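Local coordinates for protein beta-fructofuranosidase (Arabidopsis thaliana, PDB 2OXB) that hydrolyses sucrose and 1-kestose, and less readily neokestose and levan, as a secreted cell-wall invertase of glycoside hydrolase family 32, at residues Val135-Thr147 / Ile160-Tyr174. The protein carries 1 engineered substitution. Numbering follows the deposited sequence.
Sequences VNGINASSFRDPT and IIGSKIHRRGLAITY. With NAG (2-acetamido-2-deoxy-beta-D-glucopyranose), chain E; FRU (beta-D-fructofuranose), chain B.
Lys-164 reaches across to the loop 135-147 and takes hold of its glycan: NZ donates to O7 of the N-acetylglucosamine acetamido group at 2.6 Å, while the sugar's C1 is bonded covalently to Asn-139 ND2. Bends at chi3 (-73°) and chi4 (-64°) curl the lysine chain past Ser-142 and bring the ammonium to that carbonyl. With an alanine in place of Lys-164, the acetamido oxygen is likely to lose its charged donor and the sugar to turn more freely about its asparagine link. Ser-163 OG donates to Ser-142 O over 2.7 Å, in the carbonyl plane on a lone pair. In Phe-143, CG anti to the backbone N (chi1 179°) brings the ring edge to the hairpin, with Ser-163 OG and Tyr-174 CE1 near its plane, the latter 3.6 Å from Phe-143 CZ; Ile-138 CD1 sits over one face, toward the rim. Ile-138 and Ile-172 meet tip to tip through their CD1 atoms. Arg-144 and Gly-162 form a single antiparallel hydrogen-bonded bridge, Gly-162 N donating to Arg-144 O at 3.0 Å. Asp-145 receives fructose O4 on OD1 and O3 on OD2; the same loop thus carries the glycan and lines the substrate pocket. Strand 157-165 edges a three-stranded antiparallel sheet; Gln-105 of strand 103-110 packs on Phe-143, and Pro-201 of strand 201-207 on Thr-147 and Ile-160, placing the contact between neighbouring blades of the family's five-bladed beta-propeller.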
ATOM      1  N   VAL A 135       1.766  19.190  30.500  1.00 33.62           N
ATOM      2  CA  VAL A 135       1.081  18.135  31.229  1.00 33.73           C
ATOM      3  C   VAL A 135       1.151  16.805  30.466  1.00 33.89           C
ATOM      4  O   VAL A 135       1.657  15.811  31.003  1.00 33.17           O
ATOM      5  CB  VAL A 135      -0.394  18.532  31.547  1.00 34.28           C
ATOM      6  CG1 VAL A 135      -1.159  18.841  30.267  1.00 34.60           C
ATOM      7  CG2 VAL A 135      -1.073  17.413  32.330  1.00 34.21           C
ATOM      8  N   ASN A 136       0.672  16.780  29.218  1.00 33.69           N
ATOM      9  CA  ASN A 136       0.723  15.549  28.416  1.00 34.43           C
ATOM     10  C   ASN A 136       2.181  15.182  28.139  1.00 34.57           C
ATOM     11  O   ASN A 136       2.527  14.008  28.043  1.00 33.90           O
ATOM     12  CB  ASN A 136      -0.072  15.689  27.089  1.00 32.57           C
ATOM     13  CG  ASN A 136       0.523  16.722  26.127  1.00 32.30           C
ATOM     14  OD1 ASN A 136       1.725  16.725  25.853  1.00 31.11           O
ATOM     15  ND2 ASN A 136      -0.329  17.583  25.594  1.00 29.92           N
ATOM     16  N   GLY A 137       3.021  16.207  28.021  1.00 36.37           N
ATOM     17  CA  GLY A 137       4.443  16.024  27.791  1.00 38.94           C
ATOM     18  C   GLY A 137       4.853  14.994  26.759  1.00 40.67           C
ATOM     19  O   GLY A 137       5.001  13.813  27.063  1.00 41.85           O
ATOM     20  N   ILE A 138       5.060  15.447  25.534  1.00 41.84           N
ATOM     21  CA  ILE A 138       5.455  14.550  24.476  1.00 44.72           C
ATOM     22  C   ILE A 138       6.260  15.278  23.414  1.00 45.88           C
ATOM     23  O   ILE A 138       6.034  16.459  23.155  1.00 44.81           O
ATOM     24  CB  ILE A 138       4.209  13.891  23.834  1.00 46.11           C
ATOM     25  CG1 ILE A 138       3.008  14.839  23.944  1.00 46.54           C
ATOM     26  CG2 ILE A 138       3.923  12.544  24.504  1.00 47.74           C
ATOM     27  CD1 ILE A 138       1.685  14.244  23.501  1.00 45.02           C
ATOM     28  N   ASN A 139       7.215  14.563  22.825  1.00 47.13           N
ATOM     29  CA  ASN A 139       8.061  15.097  21.764  1.00 49.07           C
ATOM     30  C   ASN A 139       7.162  15.881  20.809  1.00 50.13           C
ATOM     31  O   ASN A 139       6.499  15.296  19.947  1.00 50.62           O
ATOM     32  CB  ASN A 139       8.723  13.944  20.993  1.00 50.38           C
ATOM     33  CG  ASN A 139      10.181  13.717  21.381  1.00 50.66           C
ATOM     34  OD1 ASN A 139      10.506  13.593  22.556  1.00 50.64           O
ATOM     35  ND2 ASN A 139      11.049  13.632  20.371  1.00 51.99           N
ATOM     36  N   ALA A 140       7.124  17.198  20.966  1.00 49.76           N
ATOM     37  CA  ALA A 140       6.294  18.032  20.102  1.00 49.03           C
ATOM     38  C   ALA A 140       6.654  17.818  18.634  1.00 47.62           C
ATOM     39  O   ALA A 140       5.900  18.209  17.743  1.00 48.60           O
ATOM     40  CB  ALA A 140       6.461  19.503  20.474  1.00 50.13           C
ATOM     41  N   SER A 141       7.810  17.202  18.392  1.00 45.38           N
ATOM     42  CA  SER A 141       8.272  16.933  17.034  1.00 42.83           C
ATOM     43  C   SER A 141       7.970  15.494  16.646  1.00 40.65           C
ATOM     44  O   SER A 141       8.525  14.972  15.685  1.00 39.97           O
ATOM     45  CB  SER A 141       9.774  17.184  16.924  1.00 42.78           C
ATOM     46  OG  SER A 141      10.070  18.539  17.174  1.00 43.45           O
ATOM     47  N   SER A 142       7.093  14.858  17.413  1.00 38.66           N
ATOM     48  CA  SER A 142       6.705  13.486  17.148  1.00 37.51           C
ATOM     49  C   SER A 142       5.292  13.207  17.643  1.00 36.53           C
ATOM     50  O   SER A 142       5.084  12.323  18.472  1.00 34.96           O
ATOM     51  CB  SER A 142       7.698  12.518  17.795  1.00 37.91           C
ATOM     52  OG  SER A 142       8.473  11.862  16.792  1.00 37.79           O
ATOM     53  N   PHE A 143       4.328  13.964  17.113  1.00 36.10           N
ATOM     54  CA  PHE A 143       2.906  13.848  17.471  1.00 36.51           C
ATOM     55  C   PHE A 143       2.026  14.223  16.269  1.00 35.15           C
ATOM     56  O   PHE A 143       1.347  15.258  16.268  1.00 35.05           O
ATOM     57  CB  PHE A 143       2.585  14.777  18.652  1.00 37.47           C
ATOM     58  CG  PHE A 143       1.143  14.753  19.082  1.00 38.49           C
ATOM     59  CD1 PHE A 143       0.521  13.554  19.422  1.00 41.39           C
ATOM     60  CD2 PHE A 143       0.424  15.929  19.195  1.00 39.12           C
ATOM     61  CE1 PHE A 143      -0.802  13.531  19.878  1.00 41.28           C
ATOM     62  CE2 PHE A 143      -0.897  15.920  19.649  1.00 40.77           C
ATOM     63  CZ  PHE A 143      -1.508  14.718  19.991  1.00 41.49           C
ATOM     64  N   ARG A 144       2.030  13.366  15.255  1.00 33.00           N
ATOM     65  CA  ARG A 144       1.267  13.639  14.054  1.00 30.60           C
ATOM     66  C   ARG A 144       0.591  12.409  13.462  1.00 29.35           C
ATOM     67  O   ARG A 144       0.698  11.299  13.992  1.00 27.79           O
ATOM     68  CB  ARG A 144       2.183  14.281  12.993  1.00 29.57           C
ATOM     69  CG  ARG A 144       2.763  13.320  11.945  1.00 28.24           C
ATOM     70  CD  ARG A 144       3.994  12.555  12.405  1.00 27.54           C
ATOM     71  NE  ARG A 144       5.191  13.386  12.453  1.00 24.98           N
ATOM     72  CZ  ARG A 144       6.387  12.943  12.810  1.00 21.87           C
ATOM     73  NH1 ARG A 144       6.538  11.679  13.148  1.00 22.26           N
ATOM     74  NH2 ARG A 144       7.424  13.762  12.834  1.00 19.92           N
ATOM     75  N   ASP A 145      -0.116  12.643  12.357  1.00 27.17           N
ATOM     76  CA  ASP A 145      -0.806  11.604  11.615  1.00 24.56           C
ATOM     77  C   ASP A 145      -2.002  10.983  12.296  1.00 24.08           C
ATOM     78  O   ASP A 145      -2.019   9.790  12.581  1.00 24.21           O
ATOM     79  CB  ASP A 145       0.189  10.533  11.223  1.00 22.75           C
ATOM     80  CG  ASP A 145       1.334  11.098  10.441  1.00 21.64           C
ATOM     81  OD1 ASP A 145       1.170  12.212   9.910  1.00 18.55           O
ATOM     82  OD2 ASP A 145       2.387  10.440  10.353  1.00 24.24           O
ATOM     83  N   PRO A 146      -3.027  11.797  12.569  1.00 23.49           N
ATOM     84  CA  PRO A 146      -4.246  11.315  13.220  1.00 22.24           C
ATOM     85  C   PRO A 146      -5.076  10.480  12.260  1.00 21.54           C
ATOM     86  O   PRO A 146      -5.246  10.817  11.084  1.00 22.16           O
ATOM     87  CB  PRO A 146      -4.955  12.600  13.634  1.00 22.11           C
ATOM     88  CG  PRO A 146      -4.559  13.555  12.552  1.00 24.13           C
ATOM     89  CD  PRO A 146      -3.080  13.256  12.365  1.00 23.54           C
ATOM     90  N   THR A 147      -5.585   9.378  12.784  1.00 20.47           N
ATOM     91  CA  THR A 147      -6.409   8.441  12.038  1.00 16.30           C
ATOM     92  C   THR A 147      -7.851   8.922  11.963  1.00 16.95           C
ATOM     93  O   THR A 147      -8.209   9.988  12.463  1.00 17.87           O
ATOM     94  CB  THR A 147      -6.468   7.094  12.755  1.00 14.48           C
ATOM     95  OG1 THR A 147      -7.241   7.240  13.956  1.00 11.51           O
ATOM     96  CG2 THR A 147      -5.097   6.622  13.107  1.00 10.81           C
ATOM     97  N   ILE A 160      -6.547   7.932  17.316  1.00 29.36           N
ATOM     98  CA  ILE A 160      -5.186   7.734  17.788  1.00 28.46           C
ATOM     99  C   ILE A 160      -4.186   8.524  16.955  1.00 29.82           C
ATOM    100  O   ILE A 160      -4.408   8.800  15.771  1.00 31.33           O
ATOM    101  CB  ILE A 160      -4.800   6.256  17.748  1.00 28.28           C
ATOM    102  CG1 ILE A 160      -5.065   5.697  16.353  1.00 23.78           C
ATOM    103  CG2 ILE A 160      -5.567   5.483  18.832  1.00 27.95           C
ATOM    104  CD1 ILE A 160      -4.577   4.289  16.157  1.00 22.20           C
ATOM    105  N   ILE A 161      -3.078   8.893  17.579  1.00 28.81           N
ATOM    106  CA  ILE A 161      -2.064   9.661  16.885  1.00 29.17           C
ATOM    107  C   ILE A 161      -0.746   8.938  17.015  1.00 27.80           C
ATOM    108  O   ILE A 161      -0.551   8.174  17.951  1.00 29.23           O
ATOM    109  CB  ILE A 161      -1.957  11.088  17.468  1.00 30.13           C
ATOM    110  CG1 ILE A 161      -3.288  11.819  17.275  1.00 31.41           C
ATOM    111  CG2 ILE A 161      -0.868  11.869  16.764  1.00 31.32           C
ATOM    112  CD1 ILE A 161      -4.369  11.376  18.226  1.00 31.11           C
ATOM    113  N   GLY A 162       0.154   9.175  16.074  1.00 26.34           N
ATOM    114  CA  GLY A 162       1.430   8.499  16.123  1.00 27.50           C
ATOM    115  C   GLY A 162       2.504   9.273  16.854  1.00 28.39           C
ATOM    116  O   GLY A 162       2.817  10.412  16.494  1.00 28.59           O
ATOM    117  N   SER A 163       3.063   8.666  17.896  1.00 28.95           N
ATOM    118  CA  SER A 163       4.142   9.305  18.643  1.00 30.73           C
ATOM    119  C   SER A 163       5.300   8.354  18.931  1.00 30.75           C
ATOM    120  O   SER A 163       5.494   7.353  18.239  1.00 30.00           O
ATOM    121  CB  SER A 163       3.622   9.909  19.956  1.00 29.74           C
ATOM    122  OG  SER A 163       2.957  11.138  19.715  1.00 29.56           O
ATOM    123  N   LYS A 164       6.072   8.692  19.955  1.00 31.88           N
ATOM    124  CA  LYS A 164       7.215   7.898  20.364  1.00 33.23           C
ATOM    125  C   LYS A 164       7.777   8.498  21.650  1.00 34.56           C
ATOM    126  O   LYS A 164       7.857   9.721  21.803  1.00 35.37           O
ATOM    127  CB  LYS A 164       8.291   7.917  19.269  1.00 33.14           C
ATOM    128  CG  LYS A 164       8.695   9.328  18.833  1.00 34.14           C
ATOM    129  CD  LYS A 164       9.691   9.347  17.664  1.00 37.39           C
ATOM    130  CE  LYS A 164      11.106   8.925  18.069  1.00 37.67           C
ATOM    131  NZ  LYS A 164      11.746   9.852  19.054  1.00 39.16           N
ATOM    132  N   ILE A 165       8.145   7.620  22.575  1.00 35.12           N
ATOM    133  CA  ILE A 165       8.731   8.012  23.846  1.00 35.15           C
ATOM    134  C   ILE A 165      10.032   7.231  23.978  1.00 34.25           C
ATOM    135  O   ILE A 165      10.013   6.030  24.264  1.00 33.78           O
ATOM    136  CB  ILE A 165       7.818   7.640  25.025  1.00 36.98           C
ATOM    137  CG1 ILE A 165       6.437   8.271  24.846  1.00 37.63           C
ATOM    138  CG2 ILE A 165       8.450   8.092  26.335  1.00 37.33           C
ATOM    139  CD1 ILE A 165       6.469   9.778  24.747  1.00 41.34           C
ATOM    140  N   HIS A 166      11.153   7.903  23.744  1.00 33.25           N
ATOM    141  CA  HIS A 166      12.474   7.270  23.846  1.00 33.80           C
ATOM    142  C   HIS A 166      12.508   5.907  23.121  1.00 34.00           C
ATOM    143  O   HIS A 166      12.708   4.855  23.735  1.00 35.98           O
ATOM    144  CB  HIS A 166      12.857   7.095  25.331  1.00 30.70           C
ATOM    145  CG  HIS A 166      13.010   8.385  26.086  1.00 29.75           C
ATOM    146  ND1 HIS A 166      13.987   9.315  25.792  1.00 29.97           N
ATOM    147  CD2 HIS A 166      12.325   8.888  27.142  1.00 29.13           C
ATOM    148  CE1 HIS A 166      13.896  10.332  26.634  1.00 27.96           C
ATOM    149  NE2 HIS A 166      12.896  10.098  27.463  1.00 27.80           N
ATOM    150  N   ARG A 167      12.315   5.935  21.808  1.00 33.70           N
ATOM    151  CA  ARG A 167      12.303   4.717  21.000  1.00 33.52           C
ATOM    152  C   ARG A 167      11.063   3.857  21.189  1.00 31.30           C
ATOM    153  O   ARG A 167      10.853   2.881  20.459  1.00 29.20           O
ATOM    154  CB  ARG A 167      13.578   3.890  21.244  1.00 33.60           C
ATOM    155  CG  ARG A 167      14.749   4.461  20.472  1.00 35.83           C
ATOM    156  CD  ARG A 167      16.093   4.064  21.021  1.00 38.01           C
ATOM    157  NE  ARG A 167      17.154   4.838  20.376  1.00 39.54           N
ATOM    158  CZ  ARG A 167      17.325   6.154  20.512  1.00 41.38           C
ATOM    159  NH1 ARG A 167      16.511   6.873  21.278  1.00 43.26           N
ATOM    160  NH2 ARG A 167      18.320   6.758  19.876  1.00 42.08           N
ATOM    161  N   ARG A 168      10.226   4.236  22.148  1.00 29.86           N
ATOM    162  CA  ARG A 168       9.002   3.480  22.413  1.00 29.32           C
ATOM    163  C   ARG A 168       7.853   3.942  21.505  1.00 28.32           C
ATOM    164  O   ARG A 168       7.146   4.902  21.818  1.00 29.88           O
ATOM    165  CB  ARG A 168       8.591   3.626  23.889  1.00 29.34           C
ATOM    166  CG  ARG A 168       7.516   2.623  24.376  1.00 27.93           C
ATOM    167  CD  ARG A 168       6.746   3.187  25.583  1.00 25.37           C
ATOM    168  NE  ARG A 168       6.068   2.194  26.435  1.00 21.57           N
ATOM    169  CZ  ARG A 168       6.691   1.252  27.142  1.00 18.45           C
ATOM    170  NH1 ARG A 168       8.016   1.139  27.111  1.00 19.82           N
ATOM    171  NH2 ARG A 168       5.996   0.441  27.907  1.00 15.31           N
ATOM    172  N   GLY A 169       7.670   3.251  20.383  1.00 27.14           N
ATOM    173  CA  GLY A 169       6.603   3.594  19.454  1.00 25.41           C
ATOM    174  C   GLY A 169       5.209   3.321  20.016  1.00 25.41           C
ATOM    175  O   GLY A 169       4.967   2.315  20.688  1.00 24.38           O
ATOM    176  N   LEU A 170       4.274   4.216  19.745  1.00 24.57           N
ATOM    177  CA  LEU A 170       2.925   4.024  20.249  1.00 25.22           C
ATOM    178  C   LEU A 170       1.892   4.814  19.450  1.00 23.28           C
ATOM    179  O   LEU A 170       2.221   5.435  18.435  1.00 20.49           O
ATOM    180  CB  LEU A 170       2.869   4.391  21.747  1.00 26.46           C
ATOM    181  CG  LEU A 170       3.751   5.543  22.249  1.00 29.83           C
ATOM    182  CD1 LEU A 170       3.500   6.781  21.416  1.00 31.81           C
ATOM    183  CD2 LEU A 170       3.439   5.845  23.715  1.00 32.13           C
ATOM    184  N   ALA A 171       0.646   4.762  19.915  1.00 22.21           N
ATOM    185  CA  ALA A 171      -0.481   5.454  19.295  1.00 20.96           C
ATOM    186  C   ALA A 171      -1.272   6.153  20.389  1.00 20.87           C
ATOM    187  O   ALA A 171      -2.072   5.521  21.068  1.00 22.04           O
ATOM    188  CB  ALA A 171      -1.372   4.445  18.573  1.00 19.78           C
ATOM    189  N   ILE A 172      -1.059   7.448  20.567  1.00 23.06           N
ATOM    190  CA  ILE A 172      -1.772   8.169  21.613  1.00 25.84           C
ATOM    191  C   ILE A 172      -3.223   8.398  21.254  1.00 27.89           C
ATOM    192  O   ILE A 172      -3.531   8.929  20.192  1.00 30.72           O
ATOM    193  CB  ILE A 172      -1.133   9.532  21.886  1.00 27.08           C
ATOM    194  CG1 ILE A 172       0.308   9.332  22.368  1.00 25.90           C
ATOM    195  CG2 ILE A 172      -1.975  10.306  22.912  1.00 24.88           C
ATOM    196  CD1 ILE A 172       1.070  10.614  22.542  1.00 25.83           C
ATOM    197  N   THR A 173      -4.126   8.018  22.142  1.00 28.95           N
ATOM    198  CA  THR A 173      -5.531   8.210  21.841  1.00 29.13           C
ATOM    199  C   THR A 173      -6.163   9.349  22.623  1.00 30.20           C
ATOM    200  O   THR A 173      -5.745   9.670  23.731  1.00 31.24           O
ATOM    201  CB  THR A 173      -6.316   6.910  22.079  1.00 29.21           C
ATOM    202  OG1 THR A 173      -7.716   7.200  22.121  1.00 30.52           O
ATOM    203  CG2 THR A 173      -5.878   6.248  23.365  1.00 28.41           C
ATOM    204  N   TYR A 174      -7.159   9.980  22.017  1.00 30.72           N
ATOM    205  CA  TYR A 174      -7.873  11.083  22.645  1.00 30.05           C
ATOM    206  C   TYR A 174      -9.358  10.799  22.545  1.00 31.01           C
ATOM    207  O   TYR A 174      -9.878  10.612  21.448  1.00 30.91           O
ATOM    208  CB  TYR A 174      -7.616  12.412  21.925  1.00 28.51           C
ATOM    209  CG  TYR A 174      -6.393  13.184  22.345  1.00 25.14           C
ATOM    210  CD1 TYR A 174      -5.125  12.791  21.929  1.00 25.32           C
ATOM    211  CD2 TYR A 174      -6.511  14.331  23.133  1.00 23.79           C
ATOM    212  CE1 TYR A 174      -3.994  13.517  22.280  1.00 25.83           C
ATOM    213  CE2 TYR A 174      -5.390  15.069  23.499  1.00 25.83           C
ATOM    214  CZ  TYR A 174      -4.127  14.654  23.068  1.00 26.87           C
ATOM    215  OH  TYR A 174      -2.993  15.360  23.432  1.00 28.02           O
TER
HETATM  216  C1  NAG E 680      12.386  14.201  20.466  1.00 52.81           C
HETATM  217  C2  NAG E 680      13.119  14.080  19.116  1.00 52.72           C
HETATM  218  C3  NAG E 680      14.503  14.757  19.169  1.00 53.43           C
HETATM  219  C4  NAG E 680      14.372  16.186  19.695  1.00 53.94           C
HETATM  220  C5  NAG E 680      13.637  16.161  21.037  1.00 54.41           C
HETATM  221  C6  NAG E 680      13.430  17.539  21.610  1.00 53.74           C
HETATM  222  C7  NAG E 680      12.846  12.242  17.587  1.00 48.07           C
HETATM  223  C8  NAG E 680      13.854  12.200  16.446  1.00 46.94           C
HETATM  224  N2  NAG E 680      13.282  12.683  18.759  1.00 51.67           N
HETATM  225  O3  NAG E 680      15.096  14.763  17.874  1.00 52.39           O
HETATM  226  O4  NAG E 680      15.655  16.767  19.855  1.00 54.64           O
HETATM  227  O5  NAG E 680      12.329  15.574  20.879  1.00 53.83           O
HETATM  228  O6  NAG E 680      12.155  18.036  21.252  1.00 52.70           O
HETATM  229  O7  NAG E 680      11.686  11.884  17.405  1.00 44.68           O
HETATM  230  C1  FRU B   2       5.372  10.019   5.991  1.00 48.46           C
HETATM  231  C2  FRU B   2       5.547  11.386   6.666  1.00 49.90           C
HETATM  232  C3  FRU B   2       4.444  11.635   7.714  1.00 49.26           C
HETATM  233  C4  FRU B   2       4.242  13.122   7.670  1.00 48.91           C
HETATM  234  C5  FRU B   2       4.555  13.427   6.206  1.00 50.24           C
HETATM  235  C6  FRU B   2       5.373  14.686   6.001  1.00 51.83           C
HETATM  236  O1  FRU B   2       5.562   8.958   6.909  1.00 47.11           O
HETATM  237  O2  FRU B   2       6.852  11.707   7.272  1.00 52.70           O
HETATM  238  O3  FRU B   2       4.802  11.218   9.029  1.00 51.09           O
HETATM  239  O4  FRU B   2       2.900  13.490   8.007  1.00 46.67           O
HETATM  240  O5  FRU B   2       5.313  12.348   5.679  1.00 49.83           O
HETATM  241  O6  FRU B   2       4.550  15.802   6.291  1.00 53.60           O